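Local structure of M32 carboxypeptidase (Chitinophagaceae bacterium, 7A03) at residues Ile295-Ser298 and Gln299-Leu302; Ser426-Ala429 and Ala430-Thr434. The protein is a metallocarboxypeptidase of family M32 that probably removes residues one at a time from the C-terminal end of peptides, using a metal ion. All blocks are in the same frame, centred on the assembly; numbering follows the deposited sequence.

Interaction 1 of 2, residues Ile295-Ser298 and Gln299-Leu302; sequences IHES and QSRL
Glu297 and Arg301, one turn apart on helix 293-307, run alongside each other in the same direction, yet their flat ends are turned almost at right angles, carboxylate and guanidinium planes standing 87° apart. Glu297 OE2 lies 3.5 Å from Arg301 NE, well outside the guanidinium plane, so this salt bridge rests on charge without an N-H aimed at the oxygen. A water supplies the directed link: it donates to Glu297 OE2 at 2.6 Å and, in plane at the guanidinium edge, accepts from Arg301 NE at 2.7 Å. Arg301 also pairs through NH2 with Glu304 and makes a cation-pi contact with Tyr358.

Both serines fold back onto the helix. Ser300 OG, held between its own N and carbonyl carbon (chi1 66°), donates to Glu297 O at 2.9 Å; the Arg301 N-H reaches the same oxygen, so two donors grip one carbonyl. Ser298 OG repeats this on Ile295 O, at 2.6 Å and on a lone pair, beside the Gln299 N-H. That hydroxyl also accepts from Gln299 NE2, 3.2 Å away and in the amide plane, along a nearly straight N-H (169°). With Gln299 OE1 bonded to His464, both ends of the amide are fixed.

His296 faces the neighbouring helix 258-277, with NE2 bonded to Glu275 and its ring against His271. The sequence HESQS is the M32 signature that follows HExxH; in relatives the glutamate of this motif joins the two HExxH histidines as a metal ligand, and Glu297 probably corresponds to it; no metal is bound to His267 and His271 here.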
# COMPACT_ATOMS: atom_id res chain seq x y z
N ILE A 295 -0.33 2.66 -7.22
CA ILE A 295 -0.41 1.59 -8.21
C ILE A 295 -0.04 0.24 -7.58
O ILE A 295 -0.67 -0.79 -7.83
CB ILE A 295 0.42 1.94 -9.47
CG1 ILE A 295 -0.12 3.20 -10.17
CG2 ILE A 295 0.49 0.73 -10.42
CD1 ILE A 295 -1.59 3.09 -10.64
N HIS A 296 0.97 0.23 -6.70
CA HIS A 296 1.27 -1.03 -6.03
C HIS A 296 0.07 -1.52 -5.21
O HIS A 296 -0.31 -2.71 -5.26
CB HIS A 296 2.51 -0.86 -5.15
CG HIS A 296 3.46 -2.01 -5.23
ND1 HIS A 296 3.04 -3.32 -5.21
CD2 HIS A 296 4.80 -2.04 -5.38
CE1 HIS A 296 4.10 -4.12 -5.32
NE2 HIS A 296 5.18 -3.36 -5.43
N GLU A 297 -0.56 -0.60 -4.47
CA GLU A 297 -1.72 -0.98 -3.68
C GLU A 297 -2.87 -1.44 -4.57
O GLU A 297 -3.64 -2.31 -4.18
CB GLU A 297 -2.11 0.17 -2.75
CG GLU A 297 -3.23 -0.17 -1.77
CD GLU A 297 -2.72 -0.97 -0.57
OE1 GLU A 297 -1.52 -1.28 -0.51
OE2 GLU A 297 -3.54 -1.28 0.32
N SER A 298 -3.00 -0.88 -5.79
CA SER A 298 -4.04 -1.35 -6.70
C SER A 298 -3.84 -2.82 -7.05
O SER A 298 -4.81 -3.56 -7.25
CB SER A 298 -4.09 -0.52 -7.98
OG SER A 298 -3.04 -0.87 -8.89
N GLN A 299 -2.58 -3.25 -7.15
CA GLN A 299 -2.34 -4.66 -7.45
C GLN A 299 -2.74 -5.58 -6.29
O GLN A 299 -3.42 -6.61 -6.48
CB GLN A 299 -0.87 -4.84 -7.82
CG GLN A 299 -0.48 -4.04 -9.03
CD GLN A 299 -1.37 -4.37 -10.22
OE1 GLN A 299 -1.21 -5.41 -10.86
NE2 GLN A 299 -2.34 -3.49 -10.50
N SER A 300 -2.37 -5.18 -5.07
CA SER A 300 -2.78 -5.99 -3.91
C SER A 300 -4.30 -6.05 -3.75
O SER A 300 -4.87 -7.13 -3.49
CB SER A 300 -2.10 -5.51 -2.62
OG SER A 300 -2.54 -4.22 -2.24
N ARG A 301 -4.98 -4.91 -3.90
CA ARG A 301 -6.42 -4.88 -3.69
C ARG A 301 -7.18 -5.54 -4.84
O ARG A 301 -8.24 -6.14 -4.59
CB ARG A 301 -6.91 -3.45 -3.52
CG ARG A 301 -6.46 -2.79 -2.21
CD ARG A 301 -6.89 -3.56 -0.96
NE ARG A 301 -6.73 -2.72 0.22
CZ ARG A 301 -6.86 -3.13 1.48
NH1 ARG A 301 -6.74 -2.25 2.46
NH2 ARG A 301 -7.14 -4.40 1.78
N LEU A 302 -6.68 -5.43 -6.08
CA LEU A 302 -7.37 -6.05 -7.20
C LEU A 302 -7.42 -7.55 -6.99
O LEU A 302 -8.48 -8.18 -7.19
CB LEU A 302 -6.67 -5.72 -8.51
CG LEU A 302 -7.27 -6.29 -9.81
CD1 LEU A 302 -7.01 -5.33 -10.96
CD2 LEU A 302 -6.69 -7.66 -10.14
O HOH W 1 -5.86 -0.18 0.57

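Interaction 2 of 2, residues Ser426-Ala429 and Ala430-Thr434; sequences SFYA and AQFFT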
# COMPACT_ATOMS: atom_id res chain seq x y z
N SER A 426 -7.17 1.19 -3.72
CA SER A 426 -8.44 0.49 -3.85
C SER A 426 -9.23 0.99 -5.04
O SER A 426 -9.85 0.21 -5.78
CB SER A 426 -9.25 0.68 -2.56
OG SER A 426 -8.59 0.09 -1.45
N PHE A 427 -9.19 2.31 -5.26
CA PHE A 427 -10.03 2.86 -6.32
C PHE A 427 -9.44 2.54 -7.68
O PHE A 427 -10.17 2.16 -8.61
CB PHE A 427 -10.28 4.36 -6.09
CG PHE A 427 -10.84 4.68 -4.73
CD1 PHE A 427 -11.56 3.73 -4.01
CD2 PHE A 427 -10.63 5.93 -4.16
CE1 PHE A 427 -12.06 4.02 -2.73
CE2 PHE A 427 -11.14 6.22 -2.88
CZ PHE A 427 -11.85 5.27 -2.18
N TYR A 428 -8.09 2.55 -7.77
CA TYR A 428 -7.47 2.11 -9.01
C TYR A 428 -7.78 0.65 -9.25
O TYR A 428 -8.05 0.24 -10.39
CB TYR A 428 -5.96 2.31 -8.98
CG TYR A 428 -5.44 3.72 -9.20
CD1 TYR A 428 -5.73 4.42 -10.36
CD2 TYR A 428 -4.62 4.32 -8.26
CE1 TYR A 428 -5.23 5.70 -10.56
CE2 TYR A 428 -4.12 5.59 -8.45
CZ TYR A 428 -4.43 6.27 -9.60
OH TYR A 428 -3.94 7.55 -9.79
N ALA A 429 -7.80 -0.16 -8.18
CA ALA A 429 -8.04 -1.58 -8.38
C ALA A 429 -9.39 -1.79 -9.04
O ALA A 429 -9.50 -2.54 -10.03
CB ALA A 429 -7.93 -2.32 -7.04
N ALA A 430 -10.40 -1.05 -8.58
CA ALA A 430 -11.73 -1.25 -9.13
C ALA A 430 -11.78 -0.78 -10.57
O ALA A 430 -12.31 -1.49 -11.45
CB ALA A 430 -12.76 -0.50 -8.28
N GLN A 431 -11.13 0.35 -10.84
CA GLN A 431 -11.17 0.87 -12.20
C GLN A 431 -10.41 -0.06 -13.13
O GLN A 431 -10.87 -0.34 -14.25
CB GLN A 431 -10.59 2.29 -12.23
CG GLN A 431 -10.65 2.98 -13.57
CD GLN A 431 -10.68 4.50 -13.43
OE1 GLN A 431 -10.95 5.02 -12.34
NE2 GLN A 431 -10.43 5.21 -14.53
N PHE A 432 -9.30 -0.63 -12.64
CA PHE A 432 -8.55 -1.52 -13.50
C PHE A 432 -9.32 -2.82 -13.72
O PHE A 432 -9.42 -3.30 -14.86
CB PHE A 432 -7.15 -1.83 -12.93
CG PHE A 432 -6.20 -0.65 -12.93
CD1 PHE A 432 -6.27 0.35 -13.88
CD2 PHE A 432 -5.20 -0.57 -11.96
CE1 PHE A 432 -5.37 1.41 -13.86
CE2 PHE A 432 -4.30 0.50 -11.94
CZ PHE A 432 -4.39 1.48 -12.88
N PHE A 433 -9.96 -3.35 -12.66
CA PHE A 433 -10.56 -4.66 -12.84
C PHE A 433 -11.79 -4.58 -13.73
O PHE A 433 -11.98 -5.40 -14.63
CB PHE A 433 -10.89 -5.33 -11.51
CG PHE A 433 -11.34 -6.75 -11.66
CD1 PHE A 433 -10.45 -7.75 -12.06
CD2 PHE A 433 -12.68 -7.09 -11.47
CE1 PHE A 433 -10.89 -9.05 -12.25
CE2 PHE A 433 -13.10 -8.40 -11.63
CZ PHE A 433 -12.19 -9.38 -12.01
N THR A 434 -12.62 -3.56 -13.50
CA THR A 434 -13.76 -3.36 -14.38
C THR A 434 -13.29 -3.19 -15.82
O THR A 434 -13.88 -3.79 -16.74
CB THR A 434 -14.56 -2.16 -13.89
OG1 THR A 434 -15.10 -2.48 -12.60
CG2 THR A 434 -15.71 -1.82 -14.83
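Tyr428 and Phe432 each swing CG anti to the carbonyl carbon and beside the backbone N (chi1 -78° and -69°), and these matching torsions send both rings off the same side of helix 420-439, pointing the same way. The ring planes come within 15° of parallel, but with centroids 5.8 Å apart they are slid so far that they barely overlap. Contact is therefore made at the near parts: Phe432 CE2 packs on Tyr428 CB at 3.8 Å, and Phe432 CZ approaches Tyr428 CD1 obliquely at 4.1 Å. The root of the phenylalanine ring also rests close to the backbone, CG lying 3.3 Å and CD2 3.4 Å from Tyr428 O, the oxygen that takes the Phe432 N-H at 2.7 Å. In the next step along the helix, Phe433 N donates to Ala429 O at 2.8 Å.

This is an i, i+4 aromatic pair on a buried stretch of helix 420-439 in the largely helical M32 fold. Tyr428 carries it to helix 472-480 at Ser472 and Cys476, and Phe432 reaches Thr480 and Ile463. With an alanine here instead of Phe432, Tyr428 CB and the near side of its ring would probably lose their neighbour, opening a gap toward Thr480 and Ile463.

The extended Gln431 side chain sends its amide off the helix: OE1 accepts from Gln485 N, while NE2 donates to Pro483 O and bonds Thr480 OG1, so this buried group is satisfied at both ends and fixed in rotation. Phe427 meets Phe486 and Phe489 edge-to-face, and Ala430 packs on Phe489 of helix 486-497.

In the fold
The two helical stretches pack directly on each other, with centres 8 Å apart. Small residues permit the close approach: Ala429 CB sits 3.4 Å from Ser298 O, and Ser298 CB lies 3.5 Å from Tyr428 CB. The aromatic pair of interaction 2 also covers the serine that is bonded to Ile295 and Gln299, Phe432 CE2 being 3.6 Å from Ser298 OG. On another side of helix 293-307, His296 and Ser300 touch the HExxH helix at His271, and Ser300 also at His267. Interaction 1 thus probably supplies part of the metal site through Glu297, whereas 426-434 packs against helix 293-307, Ser426 lying near the HExxH residues without touching them.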